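Local structure of carbohydrate binding protein, putative, CPB33A (Cellvibrio japonicus, 5FJQ) at residues Asn96-Thr102 / Ala134-Ser140; Val49-His53 / Ile158-Trp163; Arg10-Cys14 / Leu70-Asp74; Leu146-Thr150 / Asp176-Gly180. The protein is a lytic polysaccharide monooxygenase important for efficient chitin utilization, this chain being its copper-binding domain, which probably cleaves chitin oxidatively. Residues are numbered along the deposited sequence.

Interaction 1 of 4, residues Asn96-Thr102 / Ala134-Ser140; sequences NTAAHKT and ADQEWVS. With CU (copper (II) ion), chain D.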
loop_
_atom_site.group_PDB
_atom_site.type_symbol
_atom_site.label_atom_id
_atom_site.label_comp_id
_atom_site.label_asym_id
_atom_site.label_seq_id
_atom_site.Cartn_x
_atom_site.Cartn_y
_atom_site.Cartn_z
ATOM N N ASN A 96 3.305 6.227 11.254
ATOM C CA ASN A 96 2.008 6.602 11.683
ATOM C C ASN A 96 1.943 8.060 12.125
ATOM O O ASN A 96 2.661 8.454 13.031
ATOM C CB ASN A 96 1.558 5.636 12.785
ATOM C CG ASN A 96 1.563 4.214 12.289
ATOM O OD1 ASN A 96 1.555 4.013 11.075
ATOM N ND2 ASN A 96 1.734 3.242 13.194
ATOM N N THR A 97 1.084 8.849 11.490
ATOM C CA THR A 97 0.932 10.255 11.907
ATOM C C THR A 97 0.013 10.339 13.090
ATOM O O THR A 97 0.140 11.246 13.906
ATOM C CB THR A 97 0.408 11.126 10.751
ATOM O OG1 THR A 97 -0.939 10.692 10.362
ATOM C CG2 THR A 97 1.456 11.084 9.601
ATOM N N ALA A 98 -0.994 9.450 13.134
ATOM C CA ALA A 98 -1.823 9.337 14.302
ATOM C C ALA A 98 -1.910 7.855 14.650
ATOM O O ALA A 98 -2.534 7.095 13.911
ATOM C CB ALA A 98 -3.212 9.926 14.033
ATOM N N ALA A 99 -1.381 7.471 15.807
ATOM C CA ALA A 99 -1.444 6.078 16.290
ATOM C C ALA A 99 -2.875 5.589 16.574
ATOM O O ALA A 99 -3.763 6.391 16.835
ATOM C CB ALA A 99 -0.595 5.933 17.514
ATOM N N HIS A 100 -3.089 4.274 16.496
ATOM C CA HIS A 100 -4.369 3.678 16.787
ATOM C C HIS A 100 -4.119 2.305 17.427
ATOM O O HIS A 100 -3.002 1.740 17.294
ATOM C CB HIS A 100 -5.228 3.558 15.535
ATOM C CG HIS A 100 -5.606 4.874 14.916
ATOM N ND1 HIS A 100 -6.203 5.883 15.633
ATOM C CD2 HIS A 100 -5.470 5.344 13.653
ATOM C CE1 HIS A 100 -6.460 6.912 14.830
ATOM N NE2 HIS A 100 -5.996 6.616 13.629
ATOM N N LYS A 101 -5.137 1.782 18.144
ATOM C CA LYS A 101 -5.100 0.387 18.612
ATOM C C LYS A 101 -5.302 -0.428 17.341
ATOM O O LYS A 101 -6.038 -0.013 16.483
ATOM C CB LYS A 101 -6.167 0.095 19.680
ATOM C CG LYS A 101 -6.177 1.095 20.818
ATOM C CD LYS A 101 -6.604 0.451 22.121
ATOM C CE LYS A 101 -6.079 1.207 23.346
ATOM N NZ LYS A 101 -4.680 0.797 23.692
ATOM N N THR A 102 -4.565 -1.533 17.208
ATOM C CA THR A 102 -4.408 -2.289 15.932
ATOM C C THR A 102 -4.907 -3.716 16.129
ATOM O O THR A 102 -4.471 -4.414 17.061
ATOM C CB THR A 102 -2.915 -2.329 15.506
ATOM O OG1 THR A 102 -2.497 -0.986 15.221
ATOM C CG2 THR A 102 -2.682 -3.182 14.278
ATOM N N ALA A 134 -1.858 -4.858 18.119
ATOM C CA ALA A 134 -0.843 -4.011 18.761
ATOM C C ALA A 134 -1.524 -2.918 19.535
ATOM O O ALA A 134 -2.651 -2.530 19.182
ATOM C CB ALA A 134 0.071 -3.371 17.703
ATOM N N ASP A 135 -0.824 -2.351 20.522
ATOM C CA ASP A 135 -1.266 -1.027 20.991
ATOM C C ASP A 135 -0.790 0.085 20.030
ATOM O O ASP A 135 -0.314 -0.206 18.911
ATOM C CB ASP A 135 -0.879 -0.771 22.434
ATOM C CG ASP A 135 -1.457 -1.824 23.375
ATOM O OD1 ASP A 135 -2.684 -2.052 23.332
ATOM O OD2 ASP A 135 -0.655 -2.475 24.115
ATOM N N GLN A 136 -0.952 1.344 20.451
ATOM C CA GLN A 136 -0.634 2.467 19.567
ATOM C C GLN A 136 0.838 2.484 19.397
ATOM O O GLN A 136 1.509 2.153 20.320
ATOM C CB GLN A 136 -1.117 3.786 20.137
ATOM C CG GLN A 136 -2.616 3.803 20.349
ATOM C CD GLN A 136 -2.969 3.673 21.818
ATOM O OE1 GLN A 136 -3.056 2.568 22.405
ATOM N NE2 GLN A 136 -3.124 4.825 22.444
ATOM N N GLU A 137 1.304 2.808 18.203
ATOM C CA GLU A 137 2.675 2.795 17.840
ATOM C C GLU A 137 2.872 3.966 16.947
ATOM O O GLU A 137 2.146 4.127 16.018
ATOM C CB GLU A 137 2.960 1.571 17.006
ATOM C CG GLU A 137 3.107 0.315 17.867
ATOM C CD GLU A 137 3.211 -0.911 17.011
ATOM O OE1 GLU A 137 2.379 -1.097 16.074
ATOM O OE2 GLU A 137 4.122 -1.697 17.301
ATOM N N TRP A 138 3.865 4.789 17.236
ATOM C CA TRP A 138 4.199 5.818 16.308
ATOM C C TRP A 138 4.829 5.269 15.055
ATOM O O TRP A 138 4.722 5.865 13.965
ATOM C CB TRP A 138 5.122 6.834 17.003
ATOM C CG TRP A 138 4.366 7.646 18.035
ATOM C CD1 TRP A 138 4.557 7.644 19.399
ATOM C CD2 TRP A 138 3.267 8.548 17.776
ATOM N NE1 TRP A 138 3.663 8.514 19.993
ATOM C CE2 TRP A 138 2.862 9.079 19.022
ATOM C CE3 TRP A 138 2.594 8.972 16.598
ATOM C CZ2 TRP A 138 1.811 10.027 19.130
ATOM C CZ3 TRP A 138 1.556 9.899 16.703
ATOM C CH2 TRP A 138 1.171 10.416 17.961
ATOM N N VAL A 139 5.558 4.160 15.216
ATOM C CA VAL A 139 6.200 3.531 14.103
ATOM C C VAL A 139 5.926 2.042 14.241
ATOM O O VAL A 139 6.015 1.479 15.341
ATOM C CB VAL A 139 7.722 3.758 14.050
ATOM C CG1 VAL A 139 8.243 3.116 12.775
ATOM C CG2 VAL A 139 8.081 5.255 14.026
ATOM N N SER A 140 5.552 1.414 13.151
ATOM C CA SER A 140 5.127 0.013 13.194
ATOM C C SER A 140 6.031 -0.740 12.247
ATOM O O SER A 140 6.070 -0.456 11.068
ATOM C CB SER A 140 3.635 -0.108 12.756
ATOM O OG SER A 140 2.751 0.342 13.722
HETATM CU CU CU D . -5.861 7.532 11.961
HETATM O O HOH W 1 -0.708 2.719 15.843
HETATM O O HOH W 2 -0.175 -0.110 16.251
#
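Backbone pairing closes one end of this contact: Thr-102 and Ala-134 form a single antiparallel hydrogen-bonded bridge, with both N to O distances 2.9 Å. At the other end Asn-96 N donates to Trp-138 O (3.1 Å), while the Asn-96 amide ND2 reaches Glu-137 O (3.0 Å) and Ser-140 OG (3.1 Å). Between these ends a water bridges the two backbones, accepting from His-100 N (2.9 Å) and Glu-137 N (3.1 Å). On the exposed side Lys-101 NZ hydrogen-bonds Gln-136 OE1 (2.7 Å) and makes a longer salt bridge to Asp-135 OD1 (3.5 Å), a carboxylate also held by Arg-165. Apolar contact is modest: Ala-99 CB packs against Gln-136 CB (3.4 Å) and lies over a face of the Trp-138 indole. The CA-to-CB bond of His-100 points away from 134-140, and its NE2 binds copper at 1.9 Å. With the amino group of His-1 also on the metal, this is the histidine brace of lytic polysaccharide monooxygenases.

Interaction 2 of 4, residues Val49-His53 / Ile158-Trp163; sequences VRDNH and IWQRDW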
loop_
_atom_site.group_PDB
_atom_site.type_symbol
_atom_site.label_atom_id
_atom_site.label_comp_id
_atom_site.label_asym_id
_atom_site.label_seq_id
_atom_site.Cartn_x
_atom_site.Cartn_y
_atom_site.Cartn_z
ATOM N N VAL A 49 -14.532 -0.054 8.446
ATOM C CA VAL A 49 -14.126 -1.381 7.967
ATOM C C VAL A 49 -13.754 -2.275 9.143
ATOM O O VAL A 49 -13.093 -1.843 10.071
ATOM C CB VAL A 49 -12.982 -1.333 6.951
ATOM C CG1 VAL A 49 -12.793 -2.699 6.308
ATOM C CG2 VAL A 49 -13.254 -0.340 5.839
ATOM N N ARG A 50 -14.243 -3.519 9.122
ATOM C CA ARG A 50 -14.022 -4.483 10.200
ATOM C C ARG A 50 -13.591 -5.811 9.555
ATOM O O ARG A 50 -14.446 -6.730 9.336
ATOM C CB ARG A 50 -15.287 -4.635 11.069
ATOM C CG ARG A 50 -15.839 -3.320 11.676
ATOM C CD ARG A 50 -16.730 -3.550 12.873
ATOM N NE ARG A 50 -18.044 -3.988 12.416
ATOM C CZ ARG A 50 -18.432 -5.258 12.318
ATOM N NH1 ARG A 50 -17.635 -6.285 12.674
ATOM N NH2 ARG A 50 -19.662 -5.517 11.882
ATOM N N ASP A 51 -12.330 -5.845 9.103
ATOM C CA ASP A 51 -11.721 -7.008 8.439
ATOM C C ASP A 51 -12.527 -7.514 7.187
ATOM O O ASP A 51 -12.695 -8.721 6.949
ATOM C CB ASP A 51 -11.540 -8.064 9.543
ATOM C CG ASP A 51 -10.817 -9.282 9.076
ATOM O OD1 ASP A 51 -9.812 -9.145 8.359
ATOM O OD2 ASP A 51 -11.321 -10.360 9.405
ATOM N N ASN A 52 -13.157 -6.553 6.472
ATOM C CA ASN A 52 -13.989 -6.871 5.316
ATOM C C ASN A 52 -13.718 -5.850 4.220
ATOM O O ASN A 52 -14.634 -5.199 3.685
ATOM C CB ASN A 52 -15.457 -6.872 5.707
ATOM C CG ASN A 52 -15.834 -5.674 6.554
ATOM O OD1 ASN A 52 -14.987 -4.770 6.809
ATOM N ND2 ASN A 52 -17.076 -5.667 7.034
ATOM N N HIS A 53 -12.431 -5.656 3.966
ATOM C CA HIS A 53 -11.923 -4.604 3.088
ATOM C C HIS A 53 -12.438 -4.707 1.685
ATOM O O HIS A 53 -12.597 -3.693 0.994
ATOM C CB HIS A 53 -10.382 -4.689 3.019
ATOM C CG HIS A 53 -9.740 -4.926 4.325
ATOM N ND1 HIS A 53 -9.591 -3.933 5.270
ATOM C CD2 HIS A 53 -9.163 -6.039 4.844
ATOM C CE1 HIS A 53 -8.991 -4.438 6.331
ATOM N NE2 HIS A 53 -8.692 -5.702 6.089
ATOM N N ILE A 158 -2.027 -3.619 4.681
ATOM C CA ILE A 158 -3.299 -3.146 5.144
ATOM C C ILE A 158 -3.228 -3.058 6.641
ATOM O O ILE A 158 -2.777 -4.015 7.348
ATOM C CB ILE A 158 -4.447 -4.164 4.889
ATOM C CG1 ILE A 158 -4.651 -4.438 3.403
ATOM C CG2 ILE A 158 -5.739 -3.689 5.567
ATOM C CD1 ILE A 158 -5.911 -5.260 3.101
ATOM N N TRP A 159 -3.640 -1.905 7.139
ATOM C CA TRP A 159 -3.674 -1.639 8.571
ATOM C C TRP A 159 -5.097 -1.628 9.047
ATOM O O TRP A 159 -5.876 -0.709 8.660
ATOM C CB TRP A 159 -2.978 -0.284 8.864
ATOM C CG TRP A 159 -3.003 0.088 10.307
ATOM C CD1 TRP A 159 -3.312 -0.727 11.368
ATOM C CD2 TRP A 159 -2.676 1.379 10.873
ATOM N NE1 TRP A 159 -3.219 -0.006 12.571
ATOM C CE2 TRP A 159 -2.868 1.286 12.282
ATOM C CE3 TRP A 159 -2.353 2.619 10.317
ATOM C CZ2 TRP A 159 -2.648 2.364 13.153
ATOM C CZ3 TRP A 159 -2.099 3.718 11.200
ATOM C CH2 TRP A 159 -2.285 3.576 12.598
ATOM N N GLN A 160 -5.441 -2.619 9.882
ATOM C CA GLN A 160 -6.786 -2.724 10.453
ATOM C C GLN A 160 -6.707 -2.197 11.924
ATOM O O GLN A 160 -6.034 -2.788 12.783
ATOM C CB GLN A 160 -7.390 -4.179 10.335
ATOM C CG GLN A 160 -8.757 -4.386 11.014
ATOM C CD GLN A 160 -9.889 -3.671 10.340
ATOM O OE1 GLN A 160 -10.341 -4.053 9.221
ATOM N NE2 GLN A 160 -10.426 -2.676 11.032
ATOM N N ARG A 161 -7.346 -1.034 12.123
ATOM C CA ARG A 161 -7.541 -0.374 13.419
ATOM C C ARG A 161 -8.483 -1.277 14.248
ATOM O O ARG A 161 -9.442 -1.868 13.704
ATOM C CB ARG A 161 -8.132 1.031 13.198
ATOM C CG ARG A 161 -8.453 1.819 14.471
ATOM C CD ARG A 161 -8.744 3.264 14.124
ATOM N NE ARG A 161 -8.893 4.101 15.321
ATOM C CZ ARG A 161 -9.474 5.305 15.304
ATOM N NH1 ARG A 161 -9.918 5.779 14.148
ATOM N NH2 ARG A 161 -9.617 6.028 16.414
ATOM N N ASP A 162 -8.206 -1.427 15.542
ATOM C CA ASP A 162 -8.954 -2.398 16.355
ATOM C C ASP A 162 -10.341 -1.895 16.725
ATOM O O ASP A 162 -10.457 -1.033 17.592
ATOM C CB ASP A 162 -8.180 -2.709 17.622
ATOM C CG ASP A 162 -8.743 -3.893 18.336
ATOM O OD1 ASP A 162 -9.959 -4.043 18.393
ATOM O OD2 ASP A 162 -7.946 -4.695 18.807
ATOM N N TRP A 163 -11.398 -2.436 16.086
ATOM C CA TRP A 163 -12.703 -1.816 16.270
ATOM C C TRP A 163 -13.323 -2.203 17.628
ATOM O O TRP A 163 -14.296 -1.578 18.068
ATOM C CB TRP A 163 -13.667 -2.163 15.133
ATOM C CG TRP A 163 -13.964 -3.586 15.116
ATOM C CD1 TRP A 163 -14.928 -4.244 15.838
ATOM C CD2 TRP A 163 -13.246 -4.589 14.382
ATOM N NE1 TRP A 163 -14.868 -5.611 15.586
ATOM C CE2 TRP A 163 -13.849 -5.851 14.695
ATOM C CE3 TRP A 163 -12.149 -4.551 13.486
ATOM C CZ2 TRP A 163 -13.405 -7.051 14.122
ATOM C CZ3 TRP A 163 -11.705 -5.732 12.926
ATOM C CH2 TRP A 163 -12.337 -6.979 13.235
#
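Val-49 offers its carbonyl O to the Gln-160 amide, whose NE2 donates across 3.0 Å. The same NE2 also donates to Arg-161 O at 3.0 Å, so the glutamine head is fixed in orientation. At Arg-50 the contact turns to the surface: its CD sits over the five-membered ring of Trp-163, 3.6 Å from the centroid, a CH-pi contact, whereas the guanidinium lies farther out and adds at most a weak cation-pi attraction. Arg-50 N is turned back within its own segment to Asn-52 OD1 (2.7 Å). The loop belongs to the long insertion between the first strands of the immunoglobulin-like beta-sandwich of AA10 lytic polysaccharide monooxygenases, and here it meets the end of strand 152-161, with the Gln-160 side chain about 11 Å from the copper. Asp-51 supplies the second hydrogen bond to the Gln-160 amide, its N donating to OE1 at 2.7 Å; its carboxylate is engaged by Tyr-104 and Arg-106. His-53 points its CB toward the strand, and Ile-158 CG2 lies over a face of the imidazole, 3.7 Å from the centroid, while both ring nitrogens are hydrogen-bonded to tyrosine hydroxyls, ND1 to Tyr-172 and NE2 to Tyr-104.

Interaction 3 of 4, residues Arg10-Cys14 / Leu70-Asp74; sequences RVIQC and LFGMD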
loop_
_atom_site.group_PDB
_atom_site.type_symbol
_atom_site.label_atom_id
_atom_site.label_comp_id
_atom_site.label_asym_id
_atom_site.label_seq_id
_atom_site.Cartn_x
_atom_site.Cartn_y
_atom_site.Cartn_z
ATOM N N ARG A 10 3.914 3.481 -2.947
ATOM C CA ARG A 10 3.659 4.163 -4.215
ATOM C C ARG A 10 3.211 5.628 -4.000
ATOM O O ARG A 10 3.643 6.502 -4.766
ATOM C CB ARG A 10 2.561 3.414 -4.983
ATOM C CG ARG A 10 2.532 3.788 -6.453
ATOM C CD ARG A 10 1.546 2.950 -7.193
ATOM N NE ARG A 10 1.934 1.563 -7.356
ATOM C CZ ARG A 10 1.090 0.694 -7.958
ATOM N NH1 ARG A 10 -0.102 1.114 -8.412
ATOM N NH2 ARG A 10 1.431 -0.568 -8.148
ATOM N N VAL A 11 2.346 5.879 -2.982
ATOM C CA VAL A 11 1.893 7.266 -2.686
ATOM C C VAL A 11 3.161 8.078 -2.219
ATOM O O VAL A 11 3.297 9.261 -2.499
ATOM C CB VAL A 11 0.712 7.392 -1.632
ATOM C CG1 VAL A 11 -0.554 6.716 -2.162
ATOM C CG2 VAL A 11 1.084 6.826 -0.227
ATOM N N ILE A 12 4.142 7.394 -1.641
ATOM C CA ILE A 12 5.373 8.130 -1.108
ATOM C C ILE A 12 6.460 8.329 -2.202
ATOM O O ILE A 12 7.235 9.350 -2.249
ATOM C CB ILE A 12 6.085 7.371 0.080
ATOM C CG1 ILE A 12 5.199 7.293 1.348
ATOM C CG2 ILE A 12 7.461 8.038 0.409
ATOM C CD1 ILE A 12 4.685 8.599 1.887
ATOM N N GLN A 13 6.617 7.299 -3.011
ATOM C CA GLN A 13 7.451 7.399 -4.203
ATOM C C GLN A 13 6.978 8.581 -5.056
ATOM O O GLN A 13 7.740 9.485 -5.429
ATOM C CB GLN A 13 7.395 6.089 -4.979
ATOM C CG GLN A 13 8.186 4.928 -4.312
ATOM C CD GLN A 13 9.671 5.139 -4.385
ATOM O OE1 GLN A 13 10.111 6.228 -4.725
ATOM N NE2 GLN A 13 10.481 4.089 -4.052
ATOM N N CYS A 14 5.732 8.584 -5.368
ATOM C CA CYS A 14 5.283 9.708 -6.223
ATOM C C CYS A 14 5.221 11.101 -5.511
ATOM O O CYS A 14 5.541 12.130 -6.150
ATOM C CB CYS A 14 4.044 9.336 -6.987
ATOM S SG CYS A 14 4.283 8.279 -8.467
ATOM N N LEU A 70 -6.588 9.898 -5.476
ATOM C CA LEU A 70 -5.480 8.941 -5.575
ATOM C C LEU A 70 -5.702 7.914 -6.701
ATOM O O LEU A 70 -4.967 6.939 -6.813
ATOM C CB LEU A 70 -5.300 8.166 -4.278
ATOM C CG LEU A 70 -4.966 8.971 -3.024
ATOM C CD1 LEU A 70 -5.233 8.122 -1.801
ATOM C CD2 LEU A 70 -3.511 9.532 -3.024
ATOM N N PHE A 71 -6.719 8.123 -7.504
ATOM C CA PHE A 71 -7.007 7.239 -8.647
ATOM C C PHE A 71 -5.779 7.037 -9.578
ATOM O O PHE A 71 -5.703 6.058 -10.278
ATOM C CB PHE A 71 -8.191 7.779 -9.427
ATOM C CG PHE A 71 -9.547 7.368 -8.878
ATOM C CD1 PHE A 71 -9.673 6.632 -7.666
ATOM C CD2 PHE A 71 -10.712 7.786 -9.538
ATOM C CE1 PHE A 71 -10.930 6.274 -7.161
ATOM C CE2 PHE A 71 -11.972 7.433 -9.040
ATOM C CZ PHE A 71 -12.073 6.678 -7.845
ATOM N N GLY A 72 -4.783 7.943 -9.510
ATOM C CA GLY A 72 -3.568 7.867 -10.303
ATOM C C GLY A 72 -2.760 6.643 -9.811
ATOM O O GLY A 72 -2.120 5.951 -10.596
ATOM N N MET A 73 -2.911 6.366 -8.512
ATOM C CA MET A 73 -2.317 5.200 -7.834
ATOM C C MET A 73 -2.833 3.856 -8.310
ATOM O O MET A 73 -2.150 2.826 -8.068
ATOM C CB MET A 73 -2.397 5.313 -6.282
ATOM C CG MET A 73 -1.717 6.561 -5.690
ATOM S SD MET A 73 0.062 6.576 -5.979
ATOM C CE MET A 73 0.147 7.564 -7.464
ATOM N N ASP A 74 -3.958 3.873 -9.054
ATOM C CA ASP A 74 -4.611 2.657 -9.482
ATOM C C ASP A 74 -4.157 2.168 -10.838
ATOM O O ASP A 74 -4.679 1.129 -11.342
ATOM C CB ASP A 74 -6.100 2.861 -9.459
ATOM C CG ASP A 74 -6.671 2.924 -8.026
ATOM O OD1 ASP A 74 -6.187 2.184 -7.146
ATOM O OD2 ASP A 74 -7.607 3.686 -7.747
#
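Met-73 forms the apolar centre, its side chain inserted between the start of helix 10-17 and the short 3-10 turn that carries it. Met-73 CG lies 3.7 Å from Val-11 CG1, and its SD is 3.8 Å from Arg-10 CG, so the aliphatic part of the arginine shares in the packing. The methyl CE reaches toward the next turn of the helix, 4.3 Å from Cys-14 CB. Leu-70 adds a looser touch, with CD2 4.2 Å from Val-11 CG1. The backbone bond from Cys-14 N to Arg-10 O, at 3.0 Å, keeps Arg-10 and Cys-14 on the side of the helix that faces the methionine. Farther out, the arginine becomes polar: Arg-10 NH1 gives a weak hydrogen bond to Met-73 O at 2.7 Å, the carbonyl lying near the guanidinium plane. The charge is met chiefly by Asp-176, and Trp-80 adds a cation-pi contact. Cys-14 is covalently tied to Cys-27 by a disulfide, which links this helix to helix 25-33. The contact is thus buried packing inside the large helix-and-loop insertion that AA10 lytic polysaccharide monooxygenases carry between strands of their beta-sandwich.

Interaction 4 of 4, residues Leu146-Thr150 / Asp176-Gly180; sequences LPYRT and DVDFG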
loop_
_atom_site.group_PDB
_atom_site.type_symbol
_atom_site.label_atom_id
_atom_site.label_comp_id
_atom_site.label_asym_id
_atom_site.label_seq_id
_atom_site.Cartn_x
_atom_site.Cartn_y
_atom_site.Cartn_z
ATOM N N LEU A 146 9.664 -12.213 2.343
ATOM C CA LEU A 146 9.306 -12.168 0.907
ATOM C C LEU A 146 9.502 -13.544 0.317
ATOM O O LEU A 146 10.584 -14.174 0.521
ATOM C CB LEU A 146 10.140 -11.138 0.158
ATOM C CG LEU A 146 10.004 -9.746 0.761
ATOM C CD1 LEU A 146 11.180 -8.860 0.308
ATOM C CD2 LEU A 146 8.652 -9.107 0.483
ATOM N N PRO A 147 8.460 -14.056 -0.376
ATOM C CA PRO A 147 8.599 -15.368 -0.989
ATOM C C PRO A 147 9.494 -15.307 -2.229
ATOM O O PRO A 147 9.824 -14.206 -2.705
ATOM C CB PRO A 147 7.152 -15.725 -1.379
ATOM C CG PRO A 147 6.521 -14.386 -1.721
ATOM C CD PRO A 147 7.179 -13.391 -0.754
ATOM N N TYR A 148 9.898 -16.458 -2.769
ATOM C CA TYR A 148 10.612 -16.427 -4.058
ATOM C C TYR A 148 9.788 -15.729 -5.147
ATOM O O TYR A 148 8.690 -16.164 -5.469
ATOM C CB TYR A 148 11.001 -17.837 -4.524
ATOM C CG TYR A 148 11.805 -17.813 -5.779
ATOM C CD1 TYR A 148 13.166 -17.491 -5.739
ATOM C CD2 TYR A 148 11.208 -18.062 -7.017
ATOM C CE1 TYR A 148 13.941 -17.453 -6.903
ATOM C CE2 TYR A 148 11.966 -18.028 -8.193
ATOM C CZ TYR A 148 13.329 -17.717 -8.129
ATOM O OH TYR A 148 14.093 -17.666 -9.297
ATOM N N ARG A 149 10.372 -14.692 -5.758
ATOM C CA ARG A 149 9.805 -14.026 -6.913
ATOM C C ARG A 149 10.968 -13.572 -7.800
ATOM O O ARG A 149 12.118 -13.549 -7.346
ATOM C CB ARG A 149 8.964 -12.781 -6.497
ATOM C CG ARG A 149 7.636 -12.992 -5.726
ATOM C CD ARG A 149 6.624 -13.820 -6.505
ATOM N NE ARG A 149 5.299 -13.847 -5.880
ATOM C CZ ARG A 149 4.877 -14.814 -5.063
ATOM N NH1 ARG A 149 5.692 -15.818 -4.766
ATOM N NH2 ARG A 149 3.673 -14.767 -4.527
ATOM N N THR A 150 10.688 -13.270 -9.067
ATOM C CA THR A 150 11.590 -12.465 -9.896
ATOM C C THR A 150 10.677 -11.368 -10.456
ATOM O O THR A 150 9.465 -11.549 -10.468
ATOM C CB THR A 150 12.171 -13.255 -11.095
ATOM O OG1 THR A 150 11.074 -13.733 -11.876
ATOM C CG2 THR A 150 12.931 -14.484 -10.645
ATOM N N ASP A 176 5.683 -0.765 -4.520
ATOM C CA ASP A 176 6.291 -1.448 -5.670
ATOM C C ASP A 176 7.723 -1.930 -5.387
ATOM O O ASP A 176 8.558 -1.147 -4.938
ATOM C CB ASP A 176 6.288 -0.578 -6.892
ATOM C CG ASP A 176 4.965 -0.015 -7.198
ATOM O OD1 ASP A 176 4.126 -0.771 -7.819
ATOM O OD2 ASP A 176 4.790 1.196 -6.832
ATOM N N VAL A 177 7.996 -3.195 -5.677
ATOM C CA VAL A 177 9.316 -3.782 -5.366
ATOM C C VAL A 177 9.861 -4.508 -6.599
ATOM O O VAL A 177 9.088 -4.906 -7.522
ATOM C CB VAL A 177 9.286 -4.733 -4.137
ATOM C CG1 VAL A 177 8.879 -3.990 -2.865
ATOM C CG2 VAL A 177 8.344 -5.903 -4.406
ATOM N N ASP A 178 11.178 -4.692 -6.647
ATOM C CA ASP A 178 11.718 -5.356 -7.818
ATOM C C ASP A 178 12.648 -6.459 -7.401
ATOM O O ASP A 178 13.734 -6.200 -6.861
ATOM C CB ASP A 178 12.457 -4.343 -8.679
ATOM C CG ASP A 178 12.931 -4.921 -9.973
ATOM O OD1 ASP A 178 12.490 -6.025 -10.362
ATOM O OD2 ASP A 178 13.760 -4.249 -10.610
ATOM N N PHE A 179 12.245 -7.687 -7.679
ATOM C CA PHE A 179 13.065 -8.856 -7.342
ATOM C C PHE A 179 14.264 -9.087 -8.251
ATOM O O PHE A 179 15.049 -9.993 -8.002
ATOM C CB PHE A 179 12.161 -10.076 -7.315
ATOM C CG PHE A 179 11.358 -10.201 -6.020
ATOM C CD1 PHE A 179 10.243 -9.440 -5.803
ATOM C CD2 PHE A 179 11.750 -11.074 -5.043
ATOM C CE1 PHE A 179 9.473 -9.567 -4.650
ATOM C CE2 PHE A 179 11.025 -11.207 -3.856
ATOM C CZ PHE A 179 9.856 -10.459 -3.673
ATOM N N GLY A 180 14.434 -8.255 -9.272
ATOM C CA GLY A 180 15.480 -8.393 -10.290
ATOM C C GLY A 180 15.385 -9.621 -11.177
ATOM O O GLY A 180 14.374 -10.363 -11.203
ATOM O OXT GLY A 180 16.376 -9.939 -11.891
#
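Phe-179 lays its ring across the Arg-149 side chain close to the backbone: Arg-149 CB stands 3.4 Å from the ring centroid and only 5° off the normal, a CH-pi contact over the face. At the ring edge, Phe-179 CZ meets Leu-146 CB at 3.9 Å, and the carbonyls of the loop run alongside, with Pro-147 O 3.4 Å from Phe-179 CE2 and Arg-149 O 3.4 Å from Phe-179 CD2. Thr-150 completes the surround, its CA 3.6 Å from Phe-179 CB and its own CB 3.6 Å from Gly-180 O at the end of the chain. Through these contacts Phe-179 joins the connection between strands 139-146 and 152-161 to the end of strand 169-178; Ile-109 and Val-85 also touch its side chain. Beyond its CB, the Arg-149 side chain leads away from the 176-180 segment. Its NH1 bonds back to Tyr-148 O (3.1 Å), while NE and NH2 are taken up by Thr-110 O and Gln-126. On the other segment, Gly-180 N donates to Asp-178 OD1 at 3.2 Å, an Asx turn that bends the last residues as the strand ends. No hydrogen bond crosses between the two segments, so the contact rests on the fit of one aromatic ring against aliphatic carbons and backbone, with the Arg-149 guanidinium hydrogen-bonded as above and Thr-150 OG1 to Gln-112.

Overall arrangement
From the N terminus, interaction 3 opens first, and interaction 2 opens at 49-53 before 70-74 closes interaction 3, so they cross. Residues 96-102 then begin interaction 1, whose loop, closed at 134-140, nests inside that of interaction 2. Interaction 4 starts at 146-150 and ends at the C terminus, crossing interaction 2, which closes at 158-163. Two pairs touch: Lys-101 O and Thr-102 OG1 link interaction 1 to the strand end of interaction 2 beside the copper site, and the Arg-10 to Asp-176 salt bridge joins interactions 3 and 4. Interactions 3 and 4 lie across the chain's centre from interaction 2. Together they tie the helical insertion, metal-site loops and C-terminal tail to the sandwich strands.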